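Local coordinates for putative pyrroline carboxylate reductase (Streptococcus pyogenes, PDB 2AHR) that catalyses the NAD(P)H-dependent reduction of 1-pyrroline-5-carboxylate to L-proline, the last step of proline biosynthesis, at the interface of chains A and B. Residues are numbered along the deposited sequence; one frame, centred on the assembly and turned at random. Chains: chain A/B, putative pyrroline carboxylate reductase.

Contact 1: the interface of chains A and B. Residues chain A 179, 182-183, 197; chain B 164, 245-246, 249.
A:Leu179 and B:Val245 meet through methyl groups, in an apolar patch where helices of the two subunits pack together. Methyl CD2 of A:Leu179 lies 3.3 Å from CG1 of B:Val245, tighter than a usual van der Waals contact. The two side chains cross at about a right angle. CG1 of B:Val245 stands anti to its own backbone N (chi1 177°), which turns this branch towards the leucine. The same CD2 of A:Leu179 also touches the end methyl CD1 of B:Ile249, at 3.9 Å.

A:Ala182 presents its one methyl to the branch point of B:Ile249. Its CB is 3.7 Å from CB of the isoleucine and about equally near CG1 and CG2. The small alanine thus sits against the base of the side chain, with CA of B:Ser246 alongside at 4.1 Å from its CB.

Contacts with the backbone come from B:Leu164. Its CD2 methyl is 3.2 Å from the carbonyl O of A:Leu179, and it also rests 3.9 Å from CA of A:Gly183. With no side chain at A:Gly183, the leucine methyls can probably lie closer to the helix. On another side, CG2 of A:Val197 lies 4.0 Å from CD2 of B:Leu164.

The patch joins helices 158-185 and 190-210 of chain A to helices 158-185 and 241-258 of chain B. It forms part of the hydrophobic packing that holds the dimer together.

Contact 2: the interface of chains A and B. Residues chain A 91, 162, 255-256, 259; chain B 226-228.
The backbone carbonyl O of B:Gly226 is linked to the side-chain amine NZ of A:Lys255 through water 1. The water lies 2.8 Å from O of B:Gly226 and 2.9 Å from NZ of A:Lys255. The amine and the carbonyl are themselves 3.7 Å apart, so the water bridges a gap too long for a direct bond.

The aliphatic part of A:Lys255 runs over the glycine backbone. Its CG is anti to the backbone N (chi1 -179°), and the chain then bends at chi2 (68°) before extending to NZ. This course places CG 3.4 Å from the carbonyl O of B:Gly227 and CE near O of B:Gly226. The lysine therefore meets two successive peptide carbonyls along its length. If protonated, as is likely, NZ may also interact favourably with these carbonyls. B:Gly226 takes a left-handed backbone conformation (phi 59°), which glycine adopts easily, just before helix 228-239.

B:Thr228 makes the apolar part of the contact with its methyl. CG2 is 3.7 Å from CA of A:Ala256 and 3.8 Å from CB of A:Ala91. CD1 of A:Leu259 approaches the same methyl at 3.9 Å, with the two side chains crossing at about a right angle. The methyl is thus packed among A:Ala256, A:Ala91 and A:Leu259. The hydroxyl OG1 of B:Thr228 points another way and lies 3.9 Å from methyl CG2 of A:Thr162.

A:Ala91 also belongs to the NADP(+) site, so this patch borders the cofactor pocket of chain A. In the fold, the loop of B:Gly226 and B:Gly227 and the start of helix 228-239 of chain B fit against the C-terminal end of helix 241-258 of chain A, the C-terminal residue A:Leu259, helix 158-185 of chain A and the loop of A:Ala91.

Contact 1: the interface of chains A and B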
# COMPACT_ATOMS: atom_id res chain seq x y z
N LEU A 179 -18.80 8.07 -12.03
CA LEU A 179 -18.78 9.46 -12.48
C LEU A 179 -19.95 10.19 -11.85
O LEU A 179 -19.79 11.29 -11.31
CB LEU A 179 -18.84 9.55 -14.03
CG LEU A 179 -17.53 9.15 -14.75
CD1 LEU A 179 -17.71 9.12 -16.27
CD2 LEU A 179 -16.38 10.11 -14.37
N ALA A 182 -19.62 10.78 -8.14
CA ALA A 182 -18.69 11.89 -7.98
C ALA A 182 -19.45 13.21 -8.17
O ALA A 182 -19.26 14.17 -7.43
CB ALA A 182 -17.57 11.77 -9.02
N GLY A 183 -20.29 13.25 -9.19
CA GLY A 183 -21.25 14.36 -9.32
C GLY A 183 -22.08 14.64 -8.08
O GLY A 183 -22.16 15.78 -7.65
N VAL A 197 -23.56 12.42 -17.73
CA VAL A 197 -22.47 11.47 -17.94
C VAL A 197 -22.79 10.45 -19.04
O VAL A 197 -21.95 10.19 -19.91
CB VAL A 197 -22.06 10.75 -16.61
CG1 VAL A 197 -21.21 9.53 -16.91
CG2 VAL A 197 -21.31 11.72 -15.73
N LEU B 164 -17.59 16.57 -14.93
CA LEU B 164 -18.46 15.49 -15.38
C LEU B 164 -18.60 15.43 -16.89
O LEU B 164 -18.87 14.36 -17.45
CB LEU B 164 -19.86 15.65 -14.80
CG LEU B 164 -20.13 15.40 -13.33
CD1 LEU B 164 -21.66 15.56 -13.14
CD2 LEU B 164 -19.68 14.02 -12.90
N VAL B 245 -12.05 6.88 -9.80
CA VAL B 245 -12.78 7.84 -10.67
C VAL B 245 -13.19 9.08 -9.86
O VAL B 245 -13.02 10.22 -10.30
CB VAL B 245 -14.03 7.16 -11.28
CG1 VAL B 245 -14.87 8.15 -12.13
CG2 VAL B 245 -13.62 5.97 -12.13
N SER B 246 -13.66 8.84 -8.64
CA SER B 246 -14.14 9.90 -7.76
C SER B 246 -13.01 10.83 -7.36
O SER B 246 -13.12 12.07 -7.38
CB SER B 246 -14.82 9.27 -6.53
OG SER B 246 -15.23 10.28 -5.63
N ILE B 249 -12.16 13.06 -10.29
CA ILE B 249 -13.14 14.12 -10.40
C ILE B 249 -12.84 15.19 -9.36
O ILE B 249 -12.82 16.36 -9.69
CB ILE B 249 -14.62 13.60 -10.30
CG1 ILE B 249 -15.00 12.74 -11.52
CG2 ILE B 249 -15.59 14.75 -10.13
CD1 ILE B 249 -14.92 13.43 -12.95

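Contact 2: the interface of chains A and B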
# COMPACT_ATOMS: atom_id res chain seq x y z
N ALA A 91 -20.44 -18.78 -21.34
CA ALA A 91 -19.04 -18.50 -21.03
C ALA A 91 -18.34 -19.78 -20.58
O ALA A 91 -18.94 -20.63 -19.94
CB ALA A 91 -18.95 -17.45 -19.92
N THR A 162 -15.14 -12.67 -24.36
CA THR A 162 -16.14 -12.75 -23.28
C THR A 162 -15.98 -11.59 -22.28
O THR A 162 -16.97 -10.96 -21.87
CB THR A 162 -16.09 -14.13 -22.56
OG1 THR A 162 -16.46 -15.17 -23.48
CG2 THR A 162 -17.02 -14.15 -21.33
N LYS A 255 -11.65 -16.65 -14.76
CA LYS A 255 -12.90 -17.31 -14.34
C LYS A 255 -13.50 -18.08 -15.50
O LYS A 255 -13.95 -19.21 -15.33
CB LYS A 255 -13.91 -16.31 -13.79
CG LYS A 255 -15.20 -16.94 -13.34
CD LYS A 255 -15.03 -17.82 -12.10
CE LYS A 255 -16.32 -18.59 -11.81
NZ LYS A 255 -16.22 -19.38 -10.54
N ALA A 256 -13.54 -17.45 -16.67
CA ALA A 256 -13.95 -18.15 -17.90
C ALA A 256 -13.15 -19.44 -18.06
O ALA A 256 -13.73 -20.50 -18.24
CB ALA A 256 -13.79 -17.25 -19.13
N LEU A 259 -14.20 -22.17 -15.56
CA LEU A 259 -15.51 -22.75 -15.80
C LEU A 259 -15.40 -23.94 -16.76
O LEU A 259 -14.55 -23.99 -17.66
CB LEU A 259 -16.49 -21.71 -16.36
CG LEU A 259 -17.06 -20.67 -15.39
CD1 LEU A 259 -17.88 -19.65 -16.17
CD2 LEU A 259 -17.92 -21.33 -14.32
OXT LEU A 259 -16.18 -24.89 -16.65
N GLY B 226 -22.09 -17.10 -9.98
CA GLY B 226 -20.89 -17.93 -10.20
C GLY B 226 -20.26 -17.73 -11.58
O GLY B 226 -19.53 -18.61 -12.06
N GLY B 227 -20.54 -16.58 -12.20
CA GLY B 227 -20.09 -16.28 -13.56
C GLY B 227 -18.81 -15.46 -13.67
O GLY B 227 -18.07 -15.24 -12.67
N THR B 228 -18.52 -15.03 -14.90
CA THR B 228 -17.26 -14.33 -15.19
C THR B 228 -17.33 -12.84 -14.81
O THR B 228 -16.37 -12.30 -14.29
CB THR B 228 -16.87 -14.51 -16.68
OG1 THR B 228 -17.85 -13.85 -17.51
CG2 THR B 228 -16.85 -15.98 -17.07
O HOH W 1 -18.80 -20.68 -10.40

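Contact 1 and contact 2 have their C-alpha centres about 29 Å apart on one two-fold symmetric interface, and each has a twin with the chains exchanged. They share helices 158-185 and 241-258. In contact 1 the latter helix comes from chain B, through its earlier part; in contact 2 it comes from chain A, through its end. Contact 1 is packing between helices, whereas contact 2 brings chain B beside the cofactor-binding part of chain A. Chain B therefore seems to border the cofactor site of chain A; the structure alone does not show that assembly and activity are coupled. The deposited assembly holds ten copies of the protein.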